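Local coordinates for protein lovastatin nonaketide synthase, polyketide synthase component (Aspergillus terreus, PDB 7CPX) that assembles the dihydromonacolin L polyketide chain from nine malonyl-CoA units in lovastatin biosynthesis, as the homodimeric polyketide synthase partner of the enzyme lovC, at residues 1439-1444 with 1464-1469; 1443-1448 with 1518-1523; 1513-1518 with 1542-1547; 1532-1537 with 1593-1598. The protein carries 2 engineered substitutions. One frame throughout, in Å; residues are numbered along the deposited sequence.

Contact 1 of 4, residues 1439-1444 with 1464-1469; sequences SMDILE and FNSYTY
M1440–E1444 and S1466–Y1469 are the parallel strands of a beta-alpha-beta unit in the methyltransferase domain, with axes 4.4 Å apart and 12° from parallel. The register slips by one residue near the start: M1440 pairs with F1464 but D1441 with S1466. At this beta bulge M1440 O takes N1465 N at 2.9 Å, the donor lying above the carbonyl plane, while S1466 N adds a weak, longer bond. Beside it, D1441 OD1 uses its syn lone pair for N1465 ND2 at 2.7 Å, an NH2 that also bonds E2431 OE2, and S1466 OG reaches the same D1441 oxygen; that bond is modelled too short for its length to be trusted. The link between the strands is helix 1451-1457, as in the first crossover of a Rossmann-like methyltransferase fold. That helix covers the face bearing I1442, E1444 and Y1467. Here I1442 CG2 sits over one face of the Y1467 ring, 3.7 Å from its centroid, 27° off the normal and displaced toward the rim. The phenol OH meets E1444 OE1, which lies in the ring plane at the edge and also bonds T1453 OG1 of the helix.

Contact 2 of 4, residues 1443-1448 with 1518-1523; sequences LEIGAG and SNVLHA
I1445 O receives S1518 N at 2.9 Å, a nearly straight bond (171° at the hydrogen) with the donor close to the line of the C=O. It is the sole hydrogen bond across 1443-1448 and 1518-1523, and it ties the end of one strand to the end of its neighbour just before both chains leave the sheet. Past this point the contact becomes apolar. V1520 turns its branched carbon onto G1446: both V1520 CB and V1520 CG1 stand 3.6 Å from G1446 CA. The glycine, having no CB, lets the V1520 side chain lie directly on its CA; a CB there would point into V1520. V1520 CG1 lies between the backbone N and the carbonyl carbon (chi1 68°), where it also faces I1445 O at 3.7 Å. The same methyl also meets I1445 CG2 at 4.1 Å, the two side chains crossing at about a right angle. S1518 contributes CB, which lies 3.7 Å from G1446 O. Beyond the junction, A1523 N bonds V1520 O at 2.9 Å, and H1522 NE2 makes a weak bond to N1519 O; H1522 N is held by E1548 OE2. G1446 has positive phi (78°), marking where the chain swings from strand toward helix 1451-1457. G1446, G1448 and G1451 follow a GxGxxG spacing, consistent with the glycine-rich AdoMet loop at the strand ends of a Rossmann-like class I methyltransferase.

Contact 3 of 4, residues 1513-1518 with 1542-1547; sequences DLIIAS and GQMVIL
M1544 CE lies against two residues of the neighbouring strand, 3.5 Å from I1515 CG2 and 3.9 Å from A1517 CB. The M1544 chain bends at chi2 (-64°), which sets SD, and runs on with CE anti to CB (chi3 -170°); SD itself stays within van der Waals range of I1515 CG2. Helix 1527-1537 packs on I1515 and M1544 through A1534, and I1546 continues the face toward L1521. On the opposite face L1514 crosses Q1543 at about a right angle, its CD1 touching Q1543 CB at 3.7 Å and V1545 CG2 at 4.1 Å. I1516 and V1545 instead lie side by side and point the same way, I1516 CG1 being 4.2 Å from V1545 CB. Helix 1420-1436 covers this second layer through I1433 and L1429, so the two strands are sandwiched between helices, as expected for the centre of a Rossmann-like methyltransferase sheet, where the strands of 1512-1518 and 1542-1547 run parallel. Their backbones are in regular register: I1515 N and A1517 N donate to Q1543 O and V1545 O, and I1515 O and A1517 O accept from V1545 N and L1547 N. The I1515 N to Q1543 O distance is 2.9 Å, and the strand axes diverge by only 10°. At the outer end Q1543 N closes the ladder on D1513 O at 3.0 Å, where G1542 CA also comes close. The carboxylate of D1513 turns to the other neighbouring strand, OD2 accepting D1441 N.

Contact 4 of 4, residues 1532-1537 with 1593-1598; sequences AHARSL and VGFSGV
Directly after helix 1583-1592 the chain at V1593 leaves helical geometry and G1594 takes a positive phi (88°), and its carbonyl lies beside R1535 of helix 1527-1537. G1594 O lies in the guanidinium plane, at its edge, and receives R1535 NE at 2.8 Å; the angle at the hydrogen is only 122°, so the bond is weak. The stronger bond of the guanidinium is R1535 NH2 to I1620 O. The aliphatic part of the arginine packs against F1595: CD stands over one ring face, 4.1 Å from the centroid and displaced toward the rim, a CH-pi contact, while R1535 CB meets F1595 CE1 at 3.5 Å. The chain bends at chi2 (57°), which sets CD. The guanidinium is not stacked, its plane being steeply inclined to the ring. A1534 C lies at the ring's edge, A1534 CB is 4.3 Å from F1595 CZ, and two residues earlier A1532 CB faces V1593 CB at 4.4 Å. Within the helix, S1536 N and OG both bond A1532 O, from opposite faces of its plane. F1595 also rests on T1617 of strand 1614-1618; the arrangement joins a crossover helix of the Rossmann-like methyltransferase fold to the loop leading into its last strands.

Overall arrangement
All four contacts belong to one Rossmann-like methyltransferase fold, built round a single mixed sheet. Contacts 1 and 3 are parallel strand pairs, linked because 1440-1445 and 1512-1518 are neighbours in the sheet (L1443 O with I1516 N). Contact 3 is buried and largely apolar at its side chains; contact 1, partly buried, mixes a ring contact with carboxylate bonds. Contact 2 shares residues with both and is buried, yet has a single cross-segment bond, since there the strands end. Contact 4, about 10 Å from contact 3 between centres, lies partly buried beyond one sheet face, a helix-to-loop junction; M1544 CE meets A1534 CB between the two.

Contact 1 of 4, residues 1439-1444 with 1464-1469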
# COMPACT_ATOMS: atom_id res chain seq x y z
N SER A 1439 33.78 48.22 24.77
CA SER A 1439 32.49 48.06 25.44
C SER A 1439 31.93 49.41 25.88
O SER A 1439 31.35 49.55 26.96
CB SER A 1439 32.60 47.10 26.62
OG SER A 1439 32.89 45.79 26.19
N MET A 1440 32.12 50.42 25.04
CA MET A 1440 31.61 51.75 25.33
C MET A 1440 30.10 51.80 25.14
O MET A 1440 29.57 51.21 24.20
CB MET A 1440 32.26 52.79 24.42
CG MET A 1440 33.76 52.68 24.32
SD MET A 1440 34.47 54.08 23.45
CE MET A 1440 34.36 55.35 24.71
N ASP A 1441 29.42 52.48 26.06
CA ASP A 1441 28.02 52.82 25.86
C ASP A 1441 27.97 54.05 24.96
O ASP A 1441 28.37 55.15 25.36
CB ASP A 1441 27.33 53.08 27.19
CG ASP A 1441 27.13 51.81 28.00
OD1 ASP A 1441 26.92 50.74 27.38
OD2 ASP A 1441 27.19 51.88 29.24
N ILE A 1442 27.51 53.86 23.73
CA ILE A 1442 27.59 54.87 22.68
C ILE A 1442 26.21 55.47 22.46
O ILE A 1442 25.22 54.74 22.33
CB ILE A 1442 28.15 54.27 21.38
CG1 ILE A 1442 29.57 53.73 21.62
CG2 ILE A 1442 28.13 55.31 20.27
CD1 ILE A 1442 30.19 53.06 20.41
N LEU A 1443 26.15 56.79 22.41
CA LEU A 1443 24.91 57.52 22.16
C LEU A 1443 25.16 58.51 21.03
O LEU A 1443 25.92 59.46 21.20
CB LEU A 1443 24.42 58.24 23.42
CG LEU A 1443 23.48 59.43 23.23
CD1 LEU A 1443 22.24 59.03 22.46
CD2 LEU A 1443 23.10 60.01 24.59
N GLU A 1444 24.52 58.30 19.89
CA GLU A 1444 24.68 59.17 18.73
C GLU A 1444 23.48 60.12 18.66
O GLU A 1444 22.37 59.70 18.33
CB GLU A 1444 24.82 58.38 17.44
CG GLU A 1444 25.15 59.25 16.24
CD GLU A 1444 25.53 58.45 15.01
OE1 GLU A 1444 25.36 57.22 15.03
OE2 GLU A 1444 26.01 59.06 14.03
N PHE A 1464 31.41 48.35 20.81
CA PHE A 1464 30.20 48.99 21.33
C PHE A 1464 29.49 48.03 22.27
O PHE A 1464 29.06 46.95 21.86
CB PHE A 1464 29.27 49.41 20.19
CG PHE A 1464 29.04 48.35 19.15
CD1 PHE A 1464 28.07 47.38 19.31
CD2 PHE A 1464 29.80 48.34 17.99
CE1 PHE A 1464 27.88 46.41 18.35
CE2 PHE A 1464 29.61 47.38 17.02
CZ PHE A 1464 28.65 46.41 17.20
N ASN A 1465 29.39 48.41 23.55
CA ASN A 1465 28.58 47.66 24.49
C ASN A 1465 27.10 47.96 24.31
O ASN A 1465 26.26 47.08 24.52
CB ASN A 1465 29.01 47.98 25.92
CG ASN A 1465 28.14 47.30 26.96
OD1 ASN A 1465 28.40 46.16 27.35
ND2 ASN A 1465 27.11 48.00 27.42
N SER A 1466 26.77 49.19 23.93
CA SER A 1466 25.40 49.58 23.65
C SER A 1466 25.42 50.86 22.83
O SER A 1466 26.06 51.85 23.23
CB SER A 1466 24.60 49.79 24.95
OG SER A 1466 25.14 50.86 25.71
N TYR A 1467 24.74 50.84 21.69
CA TYR A 1467 24.69 51.98 20.78
C TYR A 1467 23.29 52.57 20.86
O TYR A 1467 22.33 51.98 20.36
CB TYR A 1467 25.03 51.55 19.35
CG TYR A 1467 25.55 52.68 18.49
CD1 TYR A 1467 24.70 53.63 17.95
CD2 TYR A 1467 26.91 52.78 18.21
CE1 TYR A 1467 25.18 54.65 17.16
CE2 TYR A 1467 27.40 53.80 17.42
CZ TYR A 1467 26.53 54.73 16.90
OH TYR A 1467 27.02 55.75 16.11
N THR A 1468 23.17 53.73 21.50
CA THR A 1468 21.88 54.40 21.66
C THR A 1468 21.67 55.32 20.47
O THR A 1468 22.03 56.49 20.49
CB THR A 1468 21.82 55.15 22.98
OG1 THR A 1468 21.96 54.22 24.06
CG2 THR A 1468 20.49 55.88 23.12
N TYR A 1469 21.07 54.77 19.41
CA TYR A 1469 20.68 55.58 18.27
C TYR A 1469 19.68 56.63 18.73
O TYR A 1469 18.70 56.31 19.42
CB TYR A 1469 20.08 54.70 17.18
CG TYR A 1469 20.00 55.37 15.83
CD1 TYR A 1469 18.91 56.16 15.48
CD2 TYR A 1469 21.02 55.21 14.90
CE1 TYR A 1469 18.84 56.77 14.25
CE2 TYR A 1469 20.95 55.82 13.66
CZ TYR A 1469 19.86 56.60 13.34
OH TYR A 1469 19.80 57.20 12.11

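Contact 2 of 4, residues 1443-1448 with 1518-1523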
# COMPACT_ATOMS: atom_id res chain seq x y z
N LEU A 1443 26.15 56.79 22.41
CA LEU A 1443 24.91 57.52 22.16
C LEU A 1443 25.16 58.51 21.03
O LEU A 1443 25.92 59.46 21.20
CB LEU A 1443 24.42 58.24 23.42
CG LEU A 1443 23.48 59.43 23.23
CD1 LEU A 1443 22.24 59.03 22.46
CD2 LEU A 1443 23.10 60.01 24.59
N GLU A 1444 24.52 58.30 19.89
CA GLU A 1444 24.68 59.17 18.73
C GLU A 1444 23.48 60.12 18.66
O GLU A 1444 22.37 59.70 18.33
CB GLU A 1444 24.82 58.38 17.44
CG GLU A 1444 25.15 59.25 16.24
CD GLU A 1444 25.53 58.45 15.01
OE1 GLU A 1444 25.36 57.22 15.03
OE2 GLU A 1444 26.01 59.06 14.03
N ILE A 1445 23.73 61.38 18.97
CA ILE A 1445 22.74 62.44 18.85
C ILE A 1445 22.88 63.06 17.46
O ILE A 1445 23.99 63.23 16.95
CB ILE A 1445 22.91 63.49 19.95
CG1 ILE A 1445 23.01 62.82 21.33
CG2 ILE A 1445 21.76 64.48 19.93
CD1 ILE A 1445 23.38 63.76 22.45
N GLY A 1446 21.74 63.39 16.85
CA GLY A 1446 21.76 63.89 15.49
C GLY A 1446 21.94 62.83 14.44
O GLY A 1446 22.29 63.16 13.30
N ALA A 1447 21.72 61.56 14.78
CA ALA A 1447 21.91 60.49 13.81
C ALA A 1447 20.99 60.66 12.61
O ALA A 1447 21.41 60.50 11.46
CB ALA A 1447 21.69 59.13 14.48
N GLY A 1448 19.72 60.99 12.86
CA GLY A 1448 18.80 61.19 11.76
C GLY A 1448 18.69 59.95 10.91
O GLY A 1448 18.43 58.85 11.40
N SER A 1518 26.33 64.45 15.67
CA SER A 1518 26.54 64.47 14.22
C SER A 1518 25.85 65.70 13.63
O SER A 1518 24.67 65.67 13.29
CB SER A 1518 26.02 63.19 13.58
OG SER A 1518 26.15 63.23 12.17
N ASN A 1519 26.61 66.80 13.52
CA ASN A 1519 26.15 68.02 12.87
C ASN A 1519 24.75 68.40 13.33
O ASN A 1519 23.88 68.76 12.54
CB ASN A 1519 26.20 67.87 11.34
CG ASN A 1519 27.60 67.61 10.83
OD1 ASN A 1519 28.39 68.54 10.67
ND2 ASN A 1519 27.91 66.35 10.56
N VAL A 1520 24.54 68.31 14.64
CA VAL A 1520 23.25 68.65 15.23
C VAL A 1520 23.35 69.70 16.33
O VAL A 1520 22.33 70.32 16.68
CB VAL A 1520 22.56 67.38 15.78
CG1 VAL A 1520 23.33 66.82 16.96
CG2 VAL A 1520 21.11 67.66 16.14
N LEU A 1521 24.54 69.95 16.89
CA LEU A 1521 24.67 71.00 17.90
C LEU A 1521 24.38 72.38 17.33
O LEU A 1521 24.05 73.29 18.09
CB LEU A 1521 26.07 70.97 18.50
CG LEU A 1521 26.49 69.65 19.16
CD1 LEU A 1521 27.87 69.79 19.80
CD2 LEU A 1521 25.47 69.20 20.18
N HIS A 1522 24.49 72.55 16.01
CA HIS A 1522 24.13 73.81 15.38
C HIS A 1522 22.62 73.97 15.21
O HIS A 1522 22.16 75.07 14.88
CB HIS A 1522 24.81 73.94 14.01
CG HIS A 1522 24.24 73.03 12.97
ND1 HIS A 1522 23.99 73.44 11.68
CD2 HIS A 1522 23.87 71.73 13.03
CE1 HIS A 1522 23.49 72.44 10.98
NE2 HIS A 1522 23.41 71.38 11.78
N ALA A 1523 21.86 72.90 15.41
CA ALA A 1523 20.41 72.93 15.31
C ALA A 1523 19.73 73.29 16.63
O ALA A 1523 18.50 73.21 16.73
CB ALA A 1523 19.89 71.58 14.81

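Contact 3 of 4, residues 1513-1518 with 1542-1547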
# COMPACT_ATOMS: atom_id res chain seq x y z
N ASP A 1513 29.51 55.89 27.87
CA ASP A 1513 30.96 56.04 27.73
C ASP A 1513 31.31 57.05 26.65
O ASP A 1513 32.30 57.77 26.77
CB ASP A 1513 31.59 54.69 27.41
CG ASP A 1513 31.50 53.71 28.57
OD1 ASP A 1513 31.99 54.05 29.67
OD2 ASP A 1513 30.93 52.62 28.39
N LEU A 1514 30.51 57.12 25.58
CA LEU A 1514 30.83 58.00 24.47
C LEU A 1514 29.55 58.52 23.83
O LEU A 1514 28.54 57.83 23.76
CB LEU A 1514 31.69 57.27 23.43
CG LEU A 1514 31.86 57.95 22.06
CD1 LEU A 1514 33.28 57.78 21.55
CD2 LEU A 1514 30.87 57.37 21.06
N ILE A 1515 29.63 59.77 23.37
CA ILE A 1515 28.53 60.42 22.66
C ILE A 1515 29.07 60.99 21.36
O ILE A 1515 30.22 61.43 21.29
CB ILE A 1515 27.88 61.54 23.51
CG1 ILE A 1515 27.07 60.92 24.65
CG2 ILE A 1515 27.00 62.42 22.64
CD1 ILE A 1515 26.49 61.93 25.63
N ILE A 1516 28.23 60.95 20.32
CA ILE A 1516 28.59 61.41 18.98
C ILE A 1516 27.52 62.38 18.52
O ILE A 1516 26.40 61.97 18.19
CB ILE A 1516 28.72 60.24 17.99
CG1 ILE A 1516 29.84 59.30 18.42
CG2 ILE A 1516 28.98 60.78 16.59
CD1 ILE A 1516 29.76 57.93 17.78
N ALA A 1517 27.85 63.67 18.49
CA ALA A 1517 26.94 64.70 18.01
C ALA A 1517 27.22 64.94 16.53
O ALA A 1517 28.22 65.58 16.18
CB ALA A 1517 27.09 65.98 18.81
N SER A 1518 26.33 64.45 15.67
CA SER A 1518 26.54 64.47 14.22
C SER A 1518 25.85 65.70 13.63
O SER A 1518 24.67 65.67 13.29
CB SER A 1518 26.02 63.19 13.58
OG SER A 1518 26.15 63.23 12.17
N GLY A 1542 34.25 60.34 29.75
CA GLY A 1542 33.64 59.90 28.51
C GLY A 1542 34.05 60.76 27.34
O GLY A 1542 34.45 61.92 27.48
N GLN A 1543 33.95 60.17 26.15
CA GLN A 1543 34.45 60.78 24.93
C GLN A 1543 33.30 61.38 24.13
O GLN A 1543 32.36 60.67 23.74
CB GLN A 1543 35.21 59.76 24.08
CG GLN A 1543 36.64 59.52 24.55
CD GLN A 1543 36.71 59.01 25.98
OE1 GLN A 1543 35.76 58.39 26.47
NE2 GLN A 1543 37.82 59.27 26.65
N MET A 1544 33.37 62.69 23.90
CA MET A 1544 32.42 63.41 23.06
C MET A 1544 33.07 63.65 21.70
O MET A 1544 34.15 64.25 21.63
CB MET A 1544 32.02 64.73 23.71
CG MET A 1544 30.53 64.99 23.75
SD MET A 1544 29.79 65.16 22.12
CE MET A 1544 28.16 65.75 22.56
N VAL A 1545 32.42 63.17 20.65
CA VAL A 1545 32.89 63.32 19.28
C VAL A 1545 31.88 64.20 18.56
O VAL A 1545 30.73 63.79 18.36
CB VAL A 1545 33.06 61.97 18.57
CG1 VAL A 1545 33.45 62.17 17.12
CG2 VAL A 1545 34.08 61.12 19.30
N ILE A 1546 32.30 65.38 18.14
CA ILE A 1546 31.41 66.39 17.58
C ILE A 1546 31.79 66.61 16.12
O ILE A 1546 32.93 67.01 15.83
CB ILE A 1546 31.47 67.70 18.36
CG1 ILE A 1546 31.07 67.48 19.82
CG2 ILE A 1546 30.57 68.75 17.72
CD1 ILE A 1546 32.22 67.07 20.72
N LEU A 1547 30.85 66.36 15.22
CA LEU A 1547 30.90 66.88 13.86
C LEU A 1547 29.99 68.10 13.80
O LEU A 1547 28.78 67.98 14.04
CB LEU A 1547 30.46 65.84 12.83
CG LEU A 1547 31.26 64.55 12.70
CD1 LEU A 1547 30.59 63.43 13.48
CD2 LEU A 1547 31.41 64.18 11.23

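Contact 4 of 4, residues 1532-1537 with 1593-1598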
# COMPACT_ATOMS: atom_id res chain seq x y z
N ALA A 1532 26.27 70.65 28.13
CA ALA A 1532 26.16 70.29 29.54
C ALA A 1532 25.30 69.04 29.72
O ALA A 1532 25.60 68.19 30.56
CB ALA A 1532 25.58 71.46 30.34
N HIS A 1533 24.23 68.93 28.94
CA HIS A 1533 23.41 67.72 28.96
C HIS A 1533 24.22 66.51 28.54
O HIS A 1533 24.15 65.44 29.16
CB HIS A 1533 22.20 67.91 28.04
CG HIS A 1533 21.28 69.01 28.47
ND1 HIS A 1533 20.43 69.65 27.60
CD2 HIS A 1533 21.07 69.57 29.69
CE1 HIS A 1533 19.73 70.56 28.26
NE2 HIS A 1533 20.11 70.54 29.53
N ALA A 1534 25.00 66.66 27.47
CA ALA A 1534 25.86 65.57 27.02
C ALA A 1534 26.82 65.15 28.12
O ALA A 1534 27.04 63.95 28.34
CB ALA A 1534 26.63 65.99 25.77
N ARG A 1535 27.39 66.12 28.83
CA ARG A 1535 28.21 65.79 29.99
C ARG A 1535 27.41 65.03 31.03
O ARG A 1535 27.89 64.04 31.60
CB ARG A 1535 28.78 67.07 30.62
CG ARG A 1535 29.71 66.84 31.79
CD ARG A 1535 30.88 65.95 31.41
NE ARG A 1535 31.89 65.88 32.47
CZ ARG A 1535 31.83 65.05 33.50
NH1 ARG A 1535 30.82 64.21 33.67
NH2 ARG A 1535 32.82 65.07 34.40
N SER A 1536 26.18 65.47 31.29
CA SER A 1536 25.34 64.80 32.27
C SER A 1536 25.15 63.33 31.93
O SER A 1536 25.15 62.48 32.83
CB SER A 1536 23.98 65.49 32.36
OG SER A 1536 24.13 66.86 32.72
N LEU A 1537 24.99 63.01 30.65
CA LEU A 1537 24.85 61.61 30.24
C LEU A 1537 26.18 60.87 30.17
O LEU A 1537 26.19 59.64 30.31
CB LEU A 1537 24.15 61.51 28.89
CG LEU A 1537 22.63 61.68 28.88
CD1 LEU A 1537 22.07 61.30 27.51
CD2 LEU A 1537 21.96 60.87 29.98
N VAL A 1593 31.44 73.86 29.82
CA VAL A 1593 30.30 72.98 30.06
C VAL A 1593 30.77 71.66 30.66
O VAL A 1593 30.02 70.68 30.68
CB VAL A 1593 29.50 72.74 28.76
CG1 VAL A 1593 28.98 74.05 28.20
CG2 VAL A 1593 30.35 72.01 27.73
N GLY A 1594 32.00 71.63 31.15
CA GLY A 1594 32.48 70.50 31.92
C GLY A 1594 33.10 69.38 31.10
O GLY A 1594 32.65 68.23 31.18
N PHE A 1595 34.11 69.70 30.30
CA PHE A 1595 34.84 68.71 29.53
C PHE A 1595 36.33 69.03 29.58
O PHE A 1595 36.75 69.99 30.24
CB PHE A 1595 34.36 68.66 28.08
CG PHE A 1595 33.00 68.05 27.90
CD1 PHE A 1595 31.86 68.80 28.10
CD2 PHE A 1595 32.87 66.73 27.50
CE1 PHE A 1595 30.61 68.25 27.91
CE2 PHE A 1595 31.62 66.17 27.32
CZ PHE A 1595 30.49 66.93 27.53
N SER A 1596 37.12 68.23 28.88
CA SER A 1596 38.58 68.34 28.89
C SER A 1596 39.12 69.25 27.79
O SER A 1596 40.34 69.37 27.66
CB SER A 1596 39.20 66.95 28.75
OG SER A 1596 40.61 67.04 28.65
N GLY A 1597 38.25 69.89 27.02
CA GLY A 1597 38.69 70.70 25.90
C GLY A 1597 38.86 69.89 24.64
O GLY A 1597 38.59 68.69 24.58
N VAL A 1598 39.32 70.57 23.59
CA VAL A 1598 39.47 69.95 22.28
C VAL A 1598 40.71 69.06 22.29
O VAL A 1598 41.83 69.53 22.08
CB VAL A 1598 39.56 71.01 21.17
CG1 VAL A 1598 39.91 70.35 19.85
CG2 VAL A 1598 38.25 71.76 21.06